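Local coordinates for probable protein phosphatase 2C 50 (Oryza sativa subsp. japonica, PDB 5ZCG), which probably removes phosphate from serine and threonine side chains of proteins, as a magnesium-binding phosphatase of the PP2C family, at residues Lys186-Arg189 with Ala190-Glu193; Trp103-Val106 with Phe107-Phe111. The protein carries 5 engineered substitutions. All coordinates share one frame; numbering follows the deposited sequence.

Interaction 1: Lys186-Arg189 with Ala190-Glu193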
loop_
_atom_site.group_PDB
_atom_site.type_symbol
_atom_site.label_atom_id
_atom_site.label_comp_id
_atom_site.label_asym_id
_atom_site.label_seq_id
_atom_site.Cartn_x
_atom_site.Cartn_y
_atom_site.Cartn_z
ATOM N N LYS A 186 -1.288 1.219 -18.992
ATOM C CA LYS A 186 -0.967 0.263 -20.053
ATOM C C LYS A 186 0.339 -0.470 -19.772
ATOM O O LYS A 186 0.417 -1.698 -19.906
ATOM C CB LYS A 186 -0.899 0.985 -21.401
ATOM C CG LYS A 186 -0.619 0.062 -22.579
ATOM C CD LYS A 186 -0.517 0.839 -23.885
ATOM C CE LYS A 186 -1.248 0.130 -25.017
ATOM N NZ LYS A 186 -1.214 -1.352 -24.869
ATOM N N ASP A 187 1.369 0.263 -19.348
ATOM C CA ASP A 187 2.646 -0.373 -19.049
ATOM C C ASP A 187 2.561 -1.236 -17.793
ATOM O O ASP A 187 3.170 -2.312 -17.729
ATOM C CB ASP A 187 3.735 0.690 -18.903
ATOM C CG ASP A 187 3.384 1.749 -17.868
ATOM O OD1 ASP A 187 2.190 1.865 -17.515
ATOM O OD2 ASP A 187 4.293 2.473 -17.415
ATOM N N GLU A 188 1.784 -0.804 -16.798
ATOM C CA GLU A 188 1.665 -1.589 -15.570
ATOM C C GLU A 188 0.877 -2.871 -15.813
ATOM O O GLU A 188 1.251 -3.944 -15.319
ATOM C CB GLU A 188 1.011 -0.753 -14.470
ATOM C CG GLU A 188 1.880 0.380 -13.942
ATOM C CD GLU A 188 3.144 -0.121 -13.275
ATOM O OE1 GLU A 188 4.161 -0.311 -13.980
ATOM O OE2 GLU A 188 3.121 -0.328 -12.045
ATOM N N ARG A 189 -0.206 -2.785 -16.588
ATOM C CA ARG A 189 -0.935 -3.994 -16.951
ATOM C C ARG A 189 -0.062 -4.920 -17.785
ATOM O O ARG A 189 -0.079 -6.139 -17.589
ATOM C CB ARG A 189 -2.212 -3.649 -17.711
ATOM C CG ARG A 189 -2.962 -4.883 -18.193
ATOM C CD ARG A 189 -3.929 -4.564 -19.323
ATOM N NE ARG A 189 -5.170 -3.962 -18.841
ATOM C CZ ARG A 189 -6.140 -4.635 -18.230
ATOM N NH1 ARG A 189 -6.009 -5.935 -18.009
ATOM N NH2 ARG A 189 -7.237 -4.005 -17.828
ATOM N N ALA A 190 0.696 -4.362 -18.735
ATOM C CA ALA A 190 1.579 -5.192 -19.548
ATOM C C ALA A 190 2.600 -5.919 -18.683
ATOM O O ALA A 190 2.842 -7.115 -18.876
ATOM C CB ALA A 190 2.272 -4.336 -20.608
ATOM N N ARG A 191 3.185 -5.225 -17.704
ATOM C CA ARG A 191 4.163 -5.857 -16.819
ATOM C C ARG A 191 3.525 -6.963 -15.982
ATOM O O ARG A 191 4.058 -8.082 -15.891
ATOM C CB ARG A 191 4.800 -4.793 -15.924
ATOM C CG ARG A 191 5.587 -5.332 -14.749
ATOM C CD ARG A 191 6.184 -4.193 -13.934
ATOM N NE ARG A 191 5.163 -3.461 -13.190
ATOM C CZ ARG A 191 4.651 -3.869 -12.033
ATOM N NH1 ARG A 191 3.726 -3.143 -11.415
ATOM N NH2 ARG A 191 5.073 -5.003 -11.489
ATOM N N ILE A 192 2.371 -6.669 -15.373
ATOM C CA ILE A 192 1.696 -7.658 -14.532
ATOM C C ILE A 192 1.310 -8.883 -15.356
ATOM O O ILE A 192 1.535 -10.028 -14.946
ATOM C CB ILE A 192 0.467 -7.029 -13.846
ATOM C CG1 ILE A 192 0.902 -6.023 -12.775
ATOM C CG2 ILE A 192 -0.431 -8.106 -13.239
ATOM C CD1 ILE A 192 -0.186 -5.045 -12.382
ATOM N N GLU A 193 0.721 -8.658 -16.533
ATOM C CA GLU A 193 0.296 -9.764 -17.385
ATOM C C GLU A 193 1.484 -10.544 -17.930
ATOM O O GLU A 193 1.381 -11.758 -18.138
ATOM C CB GLU A 193 -0.574 -9.240 -18.526
ATOM C CG GLU A 193 -2.001 -8.906 -18.102
ATOM C CD GLU A 193 -2.797 -8.217 -19.195
ATOM O OE1 GLU A 193 -4.014 -7.997 -19.003
ATOM O OE2 GLU A 193 -2.205 -7.896 -20.247
#
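Glu-188 and Arg-191 are brought together by side chains of different shape: Glu-188 keeps CG beside its backbone N (chi1 -70°) and bends again at the next bond, whereas Arg-191 starts out extended, with CG opposite its N, and first turns at chi3 (71°). One helical turn apart, the two side chains run side by side and form a salt bridge in which Arg-191 NH1 lies 2.9 Å from Glu-188 OE2. The oxygen sits at the guanidinium edge, close to its plane, yet NH1 meets OE2 from above the carboxylate plane, and the two planes are turned 41° apart. A second bond, from Arg-191 NE to Glu-188 OE1 at 3.4 Å, is weak. Glu-188 OE2 is also held by Ser-214 OG and Arg-215 NE, and Arg-191 bonds through NH1 and NH2 to the carbonyls of Ser-214 and Phe-225, so the buried Glu-188 carboxylate is probably well compensated, and Arg-191 has partners of its own.

A second pair, spaced i to i+4, is simpler. Arg-189 NH1 approaches Glu-193 OE1 at 3.0 Å in a salt bridge, again with the oxygen near the guanidinium plane, while Arg-189 CG packs 3.5 Å from Glu-193 CD. Underneath, regular alpha-helical bonds include Ile-192 N to Glu-188 O, at 2.9 Å. Ile-192 CG1 also lies over one face of the Arg-191 guanidinium, displaced toward its rim.

The short helix 186-194 thus packs Arg-189 and Ile-192 against strands 199-201 and 205-207, where they touch Val-199, Tyr-205 and Val-207, and sets Glu-188 and Arg-191 on the loops that carry Ser-214 and Phe-225.

Interaction 2: Trp103-Val106 with Phe107-Phe111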
loop_
_atom_site.group_PDB
_atom_site.type_symbol
_atom_site.label_atom_id
_atom_site.label_comp_id
_atom_site.label_asym_id
_atom_site.label_seq_id
_atom_site.Cartn_x
_atom_site.Cartn_y
_atom_site.Cartn_z
ATOM N N TRP A 103 19.915 9.187 -9.946
ATOM C CA TRP A 103 18.752 9.522 -9.126
ATOM C C TRP A 103 17.793 8.341 -9.067
ATOM O O TRP A 103 17.329 7.946 -7.983
ATOM C CB TRP A 103 18.046 10.756 -9.687
ATOM C CG TRP A 103 18.648 12.066 -9.265
ATOM C CD1 TRP A 103 19.199 13.016 -10.077
ATOM C CD2 TRP A 103 18.744 12.576 -7.927
ATOM N NE1 TRP A 103 19.634 14.087 -9.328
ATOM C CE2 TRP A 103 19.369 13.840 -8.006
ATOM C CE3 TRP A 103 18.364 12.088 -6.672
ATOM C CZ2 TRP A 103 19.619 14.622 -6.877
ATOM C CZ3 TRP A 103 18.620 12.864 -5.552
ATOM C CH2 TRP A 103 19.240 14.117 -5.663
ATOM N N ASP A 104 17.519 7.742 -10.236
ATOM C CA ASP A 104 16.683 6.549 -10.305
ATOM C C ASP A 104 17.234 5.447 -9.418
ATOM O O ASP A 104 16.486 4.814 -8.669
ATOM C CB ASP A 104 16.590 6.042 -11.745
ATOM C CG ASP A 104 15.839 6.985 -12.655
ATOM O OD1 ASP A 104 15.196 7.928 -12.147
ATOM O OD2 ASP A 104 15.896 6.778 -13.886
ATOM N N ASP A 105 18.549 5.215 -9.479
ATOM C CA ASP A 105 19.130 4.095 -8.754
ATOM C C ASP A 105 19.119 4.332 -7.250
ATOM O O ASP A 105 18.812 3.418 -6.481
ATOM C CB ASP A 105 20.555 3.833 -9.243
ATOM C CG ASP A 105 21.200 2.656 -8.545
ATOM O OD1 ASP A 105 20.735 1.519 -8.753
ATOM O OD2 ASP A 105 22.168 2.866 -7.786
ATOM N N VAL A 106 19.451 5.545 -6.806
ATOM C CA VAL A 106 19.491 5.789 -5.369
ATOM C C VAL A 106 18.083 5.713 -4.779
ATOM O O VAL A 106 17.872 5.100 -3.721
ATOM C CB VAL A 106 20.200 7.126 -5.057
ATOM C CG1 VAL A 106 19.386 8.329 -5.514
ATOM C CG2 VAL A 106 20.510 7.229 -3.569
ATOM N N PHE A 107 17.079 6.243 -5.488
ATOM C CA PHE A 107 15.722 6.145 -4.952
ATOM C C PHE A 107 15.189 4.715 -5.035
ATOM O O PHE A 107 14.514 4.243 -4.108
ATOM C CB PHE A 107 14.794 7.116 -5.677
ATOM C CG PHE A 107 14.723 8.472 -5.035
ATOM C CD1 PHE A 107 14.160 8.628 -3.777
ATOM C CD2 PHE A 107 15.215 9.584 -5.685
ATOM C CE1 PHE A 107 14.095 9.867 -3.187
ATOM C CE2 PHE A 107 15.153 10.831 -5.094
ATOM C CZ PHE A 107 14.591 10.970 -3.843
ATOM N N THR A 108 15.495 4.001 -6.123
ATOM C CA THR A 108 15.060 2.615 -6.255
ATOM C C THR A 108 15.649 1.754 -5.147
ATOM O O THR A 108 14.939 0.956 -4.522
ATOM C CB THR A 108 15.458 2.076 -7.631
ATOM O OG1 THR A 108 14.672 2.717 -8.643
ATOM C CG2 THR A 108 15.248 0.566 -7.708
ATOM N N LYS A 109 16.952 1.916 -4.883
ATOM C CA LYS A 109 17.612 1.140 -3.840
ATOM C C LYS A 109 17.097 1.510 -2.456
ATOM O O LYS A 109 16.937 0.635 -1.601
ATOM C CB LYS A 109 19.129 1.339 -3.917
ATOM C CG LYS A 109 19.868 0.311 -4.775
ATOM C CD LYS A 109 19.327 0.273 -6.198
ATOM C CE LYS A 109 19.564 -1.074 -6.863
ATOM N NZ LYS A 109 18.636 -1.282 -8.013
ATOM N N CYS A 110 16.827 2.797 -2.210
ATOM C CA CYS A 110 16.279 3.187 -0.913
ATOM C C CYS A 110 14.902 2.565 -0.687
ATOM O O CYS A 110 14.637 1.971 0.370
ATOM C CB CYS A 110 16.211 4.711 -0.817
ATOM S SG CYS A 110 15.069 5.337 0.444
ATOM N N PHE A 111 14.013 2.683 -1.681
ATOM C CA PHE A 111 12.672 2.116 -1.542
ATOM C C PHE A 111 12.729 0.598 -1.401
ATOM O O PHE A 111 11.990 0.008 -0.599
ATOM C CB PHE A 111 11.803 2.517 -2.735
ATOM C CG PHE A 111 11.152 3.878 -2.597
ATOM C CD1 PHE A 111 11.846 4.948 -2.048
ATOM C CD2 PHE A 111 9.849 4.084 -3.025
ATOM C CE1 PHE A 111 11.250 6.197 -1.923
ATOM C CE2 PHE A 111 9.246 5.333 -2.905
ATOM C CZ PHE A 111 9.946 6.389 -2.353
#
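The ring of Phe-107 has the carbonyl oxygen of Trp-103 at its edge, near the ring plane and 3.5 Å from CD2. The indole of Trp-103 lies alongside, both side chains pointing the same way from successive turns, and Phe-107 CE2 comes to it at a slant, 3.8 Å from CE3. With CG beside its backbone N (chi1 -83°) and chi2 at 118°, Trp-103 presents its six-membered ring to the phenyl group, and NE1 is tied to the carbonyl of Leu-33.

This is the buried flank of an amphipathic helix, 99-118, in the layered PP2C fold, where helices cover the outside of a beta sandwich. Phe-107 rests on Val-157 and Ala-159 of strand 155-161 and on Val-232 of strand 231-236, and it also meets Leu-80 of helix 67-91, the helix against which Val-106 and Cys-110 pack. Were Phe-107 replaced by an alanine, the loss of the ring would probably open a gap between helix and sheet and leave the six-membered ring of Trp-103 without its aromatic neighbour.

Thr-108 binds back onto its own helix. Its OG1 donates to Asp-104 O at 2.8 Å and its N to the same oxygen at 2.9 Å, the two donors arriving from opposite faces of the carbonyl plane. OG1, placed beside the backbone N (chi1 -69°), comes from well above that plane and also bonds to Lys-229 NZ. On the exposed side Lys-109 bends across Asp-105: its CD lies 3.2 Å from Asp-105 OD1, but NZ stays 3.6 Å from that oxygen, a long salt bridge in which the aliphatic chain supplies the closer contact.

How the interactions relate
Interaction 2 comes first along the chain, on helix 99-118, and interaction 1 follows on the short helix 186-194. Their centres are 21 Å apart and their nearest atoms about 12 Å, so the two do not touch, although both belong to the same PP2C phosphatase fold. One of the two beta sheets relates them: interaction 2 packs on its strands 155-161 and 231-236, whereas interaction 1 bonds to the loop just ahead of its short strand 217-218. Interaction 2 lies nearer the centre of the chain and joins a covering helix to the sandwich; interaction 1, further out, joins a peripheral helix to its surroundings through polar bonds to the loops and side-chain packing on the small strands.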